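Local atomic coordinates of LINE-1 retrotransposable element ORF1 protein (PDB entry 2W7A), a protein that binds single-stranded nucleic acid, including its own transcript, through this RRM and a C-terminal domain, and acts as a nucleic acid chaperone essential for LINE-1 retrotransposition. Residues G4-I9 and I65-T70; V11-V16 and T61-I66; E32-L37 and R83-V88. All coordinates share one frame; numbering follows the deposited sequence.

Contact 1 (G4-I9 and I65-T70)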
loop_
_atom_site.group_PDB
_atom_site.type_symbol
_atom_site.label_atom_id
_atom_site.label_comp_id
_atom_site.label_asym_id
_atom_site.label_seq_id
_atom_site.Cartn_x
_atom_site.Cartn_y
_atom_site.Cartn_z
ATOM N N GLY A 4 6.183 11.689 1.392
ATOM C CA GLY A 4 4.785 11.243 1.352
ATOM C C GLY A 4 4.544 9.848 0.800
ATOM O O GLY A 4 3.407 9.398 0.742
ATOM N N ASN A 5 5.618 9.166 0.395
ATOM C CA ASN A 5 5.492 7.817 -0.199
ATOM C C ASN A 5 5.693 6.712 0.833
ATOM O O ASN A 5 6.595 6.797 1.682
ATOM C CB ASN A 5 6.598 7.533 -1.220
ATOM C CG ASN A 5 6.441 8.258 -2.535
ATOM O OD1 ASN A 5 5.445 8.889 -2.804
ATOM N ND2 ASN A 5 7.479 8.183 -3.346
ATOM N N LEU A 6 4.871 5.671 0.756
ATOM C CA LEU A 6 5.259 4.412 1.334
ATOM C C LEU A 6 5.273 3.318 0.313
ATOM O O LEU A 6 4.740 3.488 -0.796
ATOM C CB LEU A 6 4.414 4.047 2.508
ATOM C CG LEU A 6 2.970 3.783 2.391
ATOM C CD1 LEU A 6 2.630 2.485 1.690
ATOM C CD2 LEU A 6 2.322 3.720 3.818
ATOM N N ARG A 7 5.925 2.221 0.677
ATOM C CA ARG A 7 5.988 1.021 -0.122
ATOM C C ARG A 7 5.087 -0.048 0.494
ATOM O O ARG A 7 5.175 -0.344 1.680
ATOM C CB ARG A 7 7.429 0.468 -0.200
ATOM C CG ARG A 7 8.344 1.284 -1.070
ATOM C CD ARG A 7 9.829 0.843 -0.996
ATOM N NE ARG A 7 10.629 1.729 -1.845
ATOM C CZ ARG A 7 10.891 1.543 -3.140
ATOM N NH1 ARG A 7 10.506 0.455 -3.786
ATOM N NH2 ARG A 7 11.613 2.439 -3.798
ATOM N N LEU A 8 4.282 -0.655 -0.349
ATOM C CA LEU A 8 3.430 -1.788 -0.026
ATOM C C LEU A 8 4.076 -3.001 -0.676
ATOM O O LEU A 8 4.221 -3.067 -1.913
ATOM C CB LEU A 8 2.035 -1.507 -0.553
ATOM C CG LEU A 8 1.025 -2.589 -0.654
ATOM C CD1 LEU A 8 0.818 -3.297 0.687
ATOM C CD2 LEU A 8 -0.289 -1.913 -1.189
ATOM N N ILE A 9 4.474 -3.944 0.156
ATOM C CA ILE A 9 5.323 -5.080 -0.246
ATOM C C ILE A 9 4.557 -6.385 -0.123
ATOM O O ILE A 9 3.831 -6.579 0.869
ATOM C CB ILE A 9 6.582 -5.129 0.653
ATOM C CG1 ILE A 9 7.383 -3.842 0.487
ATOM C CG2 ILE A 9 7.376 -6.384 0.404
ATOM C CD1 ILE A 9 8.607 -3.744 1.388
ATOM N N ILE A 65 4.454 -1.665 -4.494
ATOM C CA ILE A 65 3.514 -0.662 -4.889
ATOM C C ILE A 65 3.853 0.604 -4.098
ATOM O O ILE A 65 3.932 0.573 -2.840
ATOM C CB ILE A 65 2.059 -1.114 -4.576
ATOM C CG1 ILE A 65 1.637 -2.322 -5.410
ATOM C CG2 ILE A 65 1.045 0.039 -4.716
ATOM C CD1 ILE A 65 0.394 -3.050 -4.909
ATOM N N ILE A 66 4.067 1.716 -4.807
ATOM C CA ILE A 66 4.320 2.988 -4.147
ATOM C C ILE A 66 3.007 3.715 -4.005
ATOM O O ILE A 66 2.277 3.892 -4.977
ATOM C CB ILE A 66 5.312 3.857 -4.956
ATOM C CG1 ILE A 66 6.579 3.060 -5.258
ATOM C CG2 ILE A 66 5.575 5.155 -4.229
ATOM C CD1 ILE A 66 7.186 2.425 -4.034
ATOM N N VAL A 67 2.712 4.103 -2.758
ATOM C CA VAL A 67 1.508 4.814 -2.404
ATOM C C VAL A 67 1.926 6.223 -1.942
ATOM O O VAL A 67 2.690 6.385 -0.982
ATOM C CB VAL A 67 0.739 4.053 -1.326
ATOM C CG1 VAL A 67 -0.578 4.808 -0.967
ATOM C CG2 VAL A 67 0.518 2.601 -1.724
ATOM N N ARG A 68 1.460 7.250 -2.663
ATOM C CA ARG A 68 1.838 8.640 -2.314
ATOM C C ARG A 68 0.624 9.282 -1.640
ATOM O O ARG A 68 -0.454 9.322 -2.183
ATOM C CB ARG A 68 2.236 9.428 -3.556
ATOM C CG ARG A 68 2.688 10.863 -3.244
ATOM C CD ARG A 68 3.325 11.517 -4.470
ATOM N NE ARG A 68 3.900 12.818 -4.176
ATOM C CZ ARG A 68 4.263 13.708 -5.100
ATOM N NH1 ARG A 68 4.122 13.438 -6.396
ATOM N NH2 ARG A 68 4.772 14.877 -4.723
ATOM N N PHE A 69 0.828 9.722 -0.404
ATOM C CA PHE A 69 -0.200 10.327 0.398
ATOM C C PHE A 69 -0.185 11.830 0.196
ATOM O O PHE A 69 0.873 12.412 -0.070
ATOM C CB PHE A 69 0.043 10.014 1.869
ATOM C CG PHE A 69 -0.272 8.617 2.246
ATOM C CD1 PHE A 69 0.588 7.593 1.963
ATOM C CD2 PHE A 69 -1.426 8.315 2.910
ATOM C CE1 PHE A 69 0.298 6.294 2.325
ATOM C CE2 PHE A 69 -1.715 7.008 3.272
ATOM C CZ PHE A 69 -0.855 6.013 2.938
ATOM N N THR A 70 -1.357 12.443 0.303
ATOM C CA THR A 70 -1.446 13.908 0.248
ATOM C C THR A 70 -0.730 14.526 1.451
ATOM O O THR A 70 -0.065 15.577 1.322
ATOM C CB THR A 70 -2.924 14.333 0.208
ATOM O OG1 THR A 70 -3.554 13.710 -0.940
ATOM C CG2 THR A 70 -3.088 15.842 0.171
#
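L6 and V67 form an antiparallel hydrogen-bonded pair, as do L8 and I65. Each pair is tied by two backbone bonds; L8 N to I65 O is 2.8 Å. F69 N adds a fifth, 2.8 Å to G4 O and almost straight at 178°. In the non-hydrogen-bonded pairs N5-R68 and R7-I66, CA atoms lean on carbonyl oxygens, as N5 CA does on V67 O at 3.2 Å. Strands 5-9 and 64-69 are neighbours inside the sheet, beta1 and beta3 of the RRM, the central domain of ORF1p. The apolar contacts lie on the face packed by helices 19-33 and 72-85. L6 holds CG between the backbone N and the carbonyl carbon (chi1 64°), which puts CG beside the F69 ring. L6 CD2 reaches F69 CE1 at 3.6 Å and L6 CD1 meets V67 CB at 3.9 Å. An alanine at L6 would probably leave a gap beside F69 CE1 and V67 CB. L8 CD2 lies beside I65 CD1. On the other face, I66 CD1 touches R7 CG at 3.4 Å and lies over one face of the guanidinium, while R7 NE is salt-bridged to D100. N5 OD1 rests 3.3 Å from R68 CB, and N5 ND2 bonds D100.

Contact 2 (V11-V16 and T61-I66)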
loop_
_atom_site.group_PDB
_atom_site.type_symbol
_atom_site.label_atom_id
_atom_site.label_comp_id
_atom_site.label_asym_id
_atom_site.label_seq_id
_atom_site.Cartn_x
_atom_site.Cartn_y
_atom_site.Cartn_z
ATOM N N VAL A 11 2.165 -7.801 -2.409
ATOM C CA VAL A 11 0.879 -7.929 -3.045
ATOM C C VAL A 11 1.095 -8.688 -4.353
ATOM O O VAL A 11 1.876 -8.267 -5.183
ATOM C CB VAL A 11 0.241 -6.568 -3.315
ATOM C CG1 VAL A 11 -1.097 -6.725 -4.035
ATOM C CG2 VAL A 11 0.116 -5.761 -2.001
ATOM N N PRO A 12 0.423 -9.829 -4.543
ATOM C CA PRO A 12 0.690 -10.609 -5.743
ATOM C C PRO A 12 0.395 -9.815 -7.026
ATOM O O PRO A 12 -0.527 -8.995 -7.031
ATOM C CB PRO A 12 -0.288 -11.785 -5.655
ATOM C CG PRO A 12 -0.649 -11.849 -4.212
ATOM C CD PRO A 12 -0.471 -10.538 -3.590
ATOM N N GLU A 13 1.197 -10.044 -8.035
ATOM C CA GLU A 13 0.947 -9.445 -9.346
ATOM C C GLU A 13 -0.239 -10.118 -10.018
ATOM O O GLU A 13 -0.564 -11.282 -9.746
ATOM C CB GLU A 13 2.210 -9.620 -10.209
ATOM C CG GLU A 13 3.448 -8.890 -9.679
ATOM C CD GLU A 13 3.627 -7.466 -10.141
ATOM O OE1 GLU A 13 2.719 -6.910 -10.805
ATOM O OE2 GLU A 13 4.740 -6.917 -9.914
ATOM N N SER A 14 -0.869 -9.392 -10.939
ATOM C CA SER A 14 -1.981 -9.921 -11.669
ATOM C C SER A 14 -2.031 -9.339 -13.032
ATOM O O SER A 14 -1.837 -8.136 -13.204
ATOM C CB SER A 14 -3.250 -9.550 -10.929
ATOM O OG SER A 14 -4.410 -9.804 -11.699
ATOM N N ASP A 15 -2.289 -10.189 -14.018
ATOM C CA ASP A 15 -2.406 -9.736 -15.410
ATOM C C ASP A 15 -3.628 -8.867 -15.663
ATOM O O ASP A 15 -3.762 -8.280 -16.751
ATOM C CB ASP A 15 -2.411 -10.930 -16.383
ATOM C CG ASP A 15 -1.100 -11.706 -16.430
ATOM O OD1 ASP A 15 -0.050 -11.138 -16.158
ATOM O OD2 ASP A 15 -1.148 -12.917 -16.768
ATOM N N VAL A 16 -4.553 -8.812 -14.720
ATOM C CA VAL A 16 -5.771 -8.042 -14.889
ATOM C C VAL A 16 -5.850 -6.867 -13.920
ATOM O O VAL A 16 -6.873 -6.186 -13.835
ATOM C CB VAL A 16 -7.058 -8.944 -14.854
ATOM C CG1 VAL A 16 -6.947 -10.046 -15.921
ATOM C CG2 VAL A 16 -7.281 -9.540 -13.439
ATOM N N THR A 61 10.492 -11.404 -8.234
ATOM C CA THR A 61 9.601 -11.121 -7.117
ATOM C C THR A 61 8.570 -10.062 -7.496
ATOM O O THR A 61 8.832 -9.254 -8.385
ATOM C CB THR A 61 10.421 -10.628 -5.928
ATOM O OG1 THR A 61 11.140 -9.434 -6.282
ATOM C CG2 THR A 61 11.394 -11.716 -5.432
ATOM N N PRO A 62 7.413 -10.060 -6.849
ATOM C CA PRO A 62 6.418 -9.048 -7.157
ATOM C C PRO A 62 6.888 -7.670 -6.867
ATOM O O PRO A 62 7.573 -7.430 -5.864
ATOM C CB PRO A 62 5.217 -9.395 -6.258
ATOM C CG PRO A 62 5.801 -10.194 -5.197
ATOM C CD PRO A 62 6.901 -11.019 -5.851
ATOM N N ARG A 63 6.490 -6.735 -7.744
ATOM C CA ARG A 63 6.917 -5.364 -7.552
ATOM C C ARG A 63 6.285 -4.771 -6.313
ATOM O O ARG A 63 5.116 -5.079 -5.974
ATOM C CB ARG A 63 6.554 -4.520 -8.751
ATOM C CG ARG A 63 7.345 -4.892 -10.007
ATOM C CD ARG A 63 6.785 -4.226 -11.218
ATOM N NE ARG A 63 5.480 -4.702 -11.513
ATOM C CZ ARG A 63 4.732 -4.247 -12.479
ATOM N NH1 ARG A 63 5.145 -3.244 -13.223
ATOM N NH2 ARG A 63 3.556 -4.834 -12.690
ATOM N N HIS A 64 7.029 -3.872 -5.665
ATOM C CA HIS A 64 6.436 -3.027 -4.656
ATOM C C HIS A 64 5.425 -2.095 -5.289
ATOM O O HIS A 64 5.510 -1.789 -6.474
ATOM C CB HIS A 64 7.510 -2.179 -3.970
ATOM C CG HIS A 64 8.547 -2.957 -3.224
ATOM N ND1 HIS A 64 9.601 -2.356 -2.563
ATOM C CD2 HIS A 64 8.660 -4.275 -2.985
ATOM C CE1 HIS A 64 10.327 -3.287 -1.971
ATOM N NE2 HIS A 64 9.784 -4.463 -2.215
ATOM N N ILE A 65 4.454 -1.665 -4.494
ATOM C CA ILE A 65 3.514 -0.662 -4.889
ATOM C C ILE A 65 3.853 0.604 -4.098
ATOM O O ILE A 65 3.932 0.573 -2.840
ATOM C CB ILE A 65 2.059 -1.114 -4.576
ATOM C CG1 ILE A 65 1.637 -2.322 -5.410
ATOM C CG2 ILE A 65 1.045 0.039 -4.716
ATOM C CD1 ILE A 65 0.394 -3.050 -4.909
ATOM N N ILE A 66 4.067 1.716 -4.807
ATOM C CA ILE A 66 4.320 2.988 -4.147
ATOM C C ILE A 66 3.007 3.715 -4.005
ATOM O O ILE A 66 2.277 3.892 -4.977
ATOM C CB ILE A 66 5.312 3.857 -4.956
ATOM C CG1 ILE A 66 6.579 3.060 -5.258
ATOM C CG2 ILE A 66 5.575 5.155 -4.229
ATOM C CD1 ILE A 66 7.186 2.425 -4.034
HETATM O O HOH W 1 3.537 -5.294 -3.480
#
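P62 meets the loop 11-16 first: its CB lies 3.7 Å from V11 O and also touches E13 CG. R63 follows and carries the polar part of the contact. Its side chain grips the E13 carboxylate side-on with two nitrogens. R63 NE reaches E13 OE2 at 2.8 Å, on the syn lone pair. R63 NH2 reaches E13 OE1 at 2.9 Å, also from the syn side. Both oxygens lie close to the guanidinium plane, and the two flat groups are only 22° apart. The bend at chi3 of R63 (-66°) places NE beside OE2. E13 OE2 also accepts from R63 N at 2.8 Å, on the anti side, so one residue holds this oxygen through both backbone and side chain. Three bonds would therefore restrain rotation of the carboxylate. R63 NH1 bonds P52 O outside the two segments. A water joins R63 O, at 3.0 Å, to V11 N. R50 NH1 bonds both V11 O and R63 O, a second link between the segments. Further along, I65 CD1 packs 3.9 Å from V11 CB, where the two side chains cross at about a right angle. The arrangement joins two loops at one end of the RRM sheet: the loop leaving strand 5-9 toward helix 19-33, and the end of the beta2-beta3 connection that leads into strand 64-69.

Contact 3 (E32-L37 and R83-V88)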
loop_
_atom_site.group_PDB
_atom_site.type_symbol
_atom_site.label_atom_id
_atom_site.label_comp_id
_atom_site.label_asym_id
_atom_site.label_seq_id
_atom_site.Cartn_x
_atom_site.Cartn_y
_atom_site.Cartn_z
ATOM N N GLU A 32 -9.315 -3.658 6.346
ATOM C CA GLU A 32 -8.952 -4.926 6.980
ATOM C C GLU A 32 -8.119 -4.758 8.238
ATOM O O GLU A 32 -8.157 -5.655 9.103
ATOM C CB GLU A 32 -8.268 -5.846 5.963
ATOM C CG GLU A 32 -8.004 -7.270 6.400
ATOM C CD GLU A 32 -7.620 -8.219 5.241
ATOM O OE1 GLU A 32 -7.918 -7.894 4.028
ATOM O OE2 GLU A 32 -7.034 -9.307 5.561
ATOM N N ASN A 33 -7.379 -3.649 8.341
ATOM C CA ASN A 33 -6.375 -3.487 9.372
ATOM C C ASN A 33 -6.468 -2.290 10.284
ATOM O O ASN A 33 -6.023 -2.372 11.436
ATOM C CB ASN A 33 -4.981 -3.421 8.728
ATOM C CG ASN A 33 -4.648 -4.712 7.976
ATOM O OD1 ASN A 33 -4.241 -5.718 8.592
ATOM N ND2 ASN A 33 -4.831 -4.699 6.653
ATOM N N PHE A 34 -7.063 -1.201 9.809
ATOM C CA PHE A 34 -6.960 0.100 10.504
ATOM C C PHE A 34 -8.355 0.725 10.656
ATOM O O PHE A 34 -8.729 1.656 9.918
ATOM C CB PHE A 34 -6.074 1.027 9.713
ATOM C CG PHE A 34 -4.705 0.458 9.425
ATOM C CD1 PHE A 34 -3.933 -0.081 10.453
ATOM C CD2 PHE A 34 -4.214 0.398 8.126
ATOM C CE1 PHE A 34 -2.709 -0.672 10.178
ATOM C CE2 PHE A 34 -2.941 -0.180 7.877
ATOM C CZ PHE A 34 -2.221 -0.710 8.880
ATOM N N PRO A 35 -9.163 0.169 11.566
ATOM C CA PRO A 35 -10.570 0.587 11.648
ATOM C C PRO A 35 -10.807 2.061 11.951
ATOM O O PRO A 35 -11.835 2.602 11.542
ATOM C CB PRO A 35 -11.150 -0.361 12.739
ATOM C CG PRO A 35 -9.911 -0.736 13.611
ATOM C CD PRO A 35 -8.831 -0.885 12.542
ATOM N N ASN A 36 -9.938 2.691 12.731
ATOM C CA ASN A 36 -10.176 4.103 13.001
ATOM C C ASN A 36 -9.893 4.939 11.766
ATOM O O ASN A 36 -10.619 5.855 11.463
ATOM C CB ASN A 36 -9.426 4.527 14.245
ATOM C CG ASN A 36 -10.078 3.896 15.525
ATOM O OD1 ASN A 36 -11.298 3.752 15.618
ATOM N ND2 ASN A 36 -9.282 3.569 16.451
ATOM N N LEU A 37 -8.860 4.599 11.024
ATOM C CA LEU A 37 -8.642 5.264 9.751
ATOM C C LEU A 37 -9.820 4.984 8.775
ATOM O O LEU A 37 -10.279 5.883 8.072
ATOM C CB LEU A 37 -7.308 4.797 9.170
ATOM C CG LEU A 37 -6.018 5.201 9.846
ATOM C CD1 LEU A 37 -4.872 4.654 8.968
ATOM C CD2 LEU A 37 -5.954 6.700 10.018
ATOM N N ARG A 83 3.494 -0.903 12.006
ATOM C CA ARG A 83 4.591 -1.437 12.822
ATOM C C ARG A 83 4.157 -1.923 14.196
ATOM O O ARG A 83 4.602 -2.976 14.666
ATOM C CB ARG A 83 5.699 -0.401 12.955
ATOM C CG ARG A 83 6.912 -0.858 13.758
ATOM C CD ARG A 83 7.974 0.269 13.898
ATOM N NE ARG A 83 9.168 -0.300 14.519
ATOM C CZ ARG A 83 10.287 -0.638 13.879
ATOM N NH1 ARG A 83 10.430 -0.433 12.571
ATOM N NH2 ARG A 83 11.287 -1.181 14.569
ATOM N N GLU A 84 3.238 -1.197 14.815
ATOM C CA GLU A 84 2.721 -1.536 16.143
ATOM C C GLU A 84 1.775 -2.734 16.058
ATOM O O GLU A 84 1.748 -3.609 16.939
ATOM C CB GLU A 84 2.053 -0.293 16.755
ATOM C CG GLU A 84 1.889 -0.360 18.287
ATOM C CD GLU A 84 1.711 1.010 18.976
ATOM O OE1 GLU A 84 1.341 2.019 18.325
ATOM O OE2 GLU A 84 1.925 1.088 20.195
ATOM N N LYS A 85 0.971 -2.784 15.011
ATOM C CA LYS A 85 0.017 -3.900 14.831
ATOM C C LYS A 85 0.768 -5.206 14.600
ATOM O O LYS A 85 0.357 -6.282 15.080
ATOM C CB LYS A 85 -0.949 -3.616 13.669
ATOM C CG LYS A 85 -2.037 -4.674 13.503
ATOM C CD LYS A 85 -2.919 -4.363 12.281
ATOM C CE LYS A 85 -4.110 -5.243 12.141
ATOM N NZ LYS A 85 -5.171 -4.873 13.105
ATOM N N GLY A 86 1.873 -5.110 13.857
ATOM C CA GLY A 86 2.683 -6.275 13.556
ATOM C C GLY A 86 2.270 -6.888 12.226
ATOM O O GLY A 86 2.680 -6.431 11.143
ATOM N N ARG A 87 1.469 -7.911 12.265
ATOM C CA ARG A 87 0.970 -8.571 11.091
ATOM C C ARG A 87 -0.181 -7.757 10.466
ATOM O O ARG A 87 -1.186 -7.462 11.122
ATOM C CB ARG A 87 0.488 -9.949 11.487
ATOM C CG ARG A 87 -0.045 -10.791 10.336
ATOM C CD ARG A 87 -0.398 -12.241 10.836
ATOM N NE ARG A 87 -0.988 -13.132 9.816
ATOM C CZ ARG A 87 -0.330 -13.958 9.013
ATOM N NH1 ARG A 87 0.995 -14.026 8.969
ATOM N NH2 ARG A 87 -1.016 -14.689 8.187
ATOM N N VAL A 88 0.030 -7.383 9.205
ATOM C CA VAL A 88 -0.925 -6.611 8.413
ATOM C C VAL A 88 -1.317 -7.468 7.236
ATOM O O VAL A 88 -0.439 -8.096 6.653
ATOM C CB VAL A 88 -0.259 -5.319 7.909
ATOM C CG1 VAL A 88 -1.226 -4.498 7.042
ATOM C CG2 VAL A 88 0.246 -4.418 9.116
HETATM O O HOH W 2 -7.069 -6.780 12.135
HETATM O O HOH W 3 -6.737 -3.130 14.016
#
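The ends of helices 19-33 and 72-85 meet here: N33 closes the first, and K85 closes the second before the chain turns through G86 into strand 88-90. K85 crosses N33 at about a right angle. Its chain runs extended to CE, then bends at chi4 (76°), which places NZ 3.1 Å from N33 O. The ammonium lies in the carbonyl plane, on a lone pair. A water donates to N33 O at 2.8 Å, giving the carbonyl a second donor; its very short approach to K85 NZ is doubtful. These are the two helices of the RRM, on one side of the sheet; this chain adds helix 35-40 and edge strand 88-90, beside which the contact lies. The amide of N33 lies against V88. N33 CG is 3.6 Å from V88 CG1, and N33 OD1 is 3.4 Å from V88 CA. N33 ND2 bonds I29 O and T89 O, which hold the amide in place across the helix end and the edge strand. The F34 ring has N33 CB over the centre of one face, 3.6 Å above the plane. F34 CZ approaches V88 CG1 more loosely, and the ring also packs on A81 and L97.

In the fold
Contact 1 is a buried contact near the centre of the domain, while contact 2 is partly buried and contact 3 joins buried groups to an exposed lysine. Contacts 1 and 2 share I65 and I66 on strand 64-69. They also touch directly, through a probable hydrogen bond between R7 NH1 and H64 ND1. The centres of contacts 2 and 3 are about 21 Å apart, on opposite sides of the chain's centre. Contact 3 touches neither of the others, but its helices 19-33 and 72-85 cover the face that carries L6 and L8. Backbone pairing dominates in the sheet, a salt bridge at the loops, and a lysine-to-carbonyl bond with waters at the helix ends.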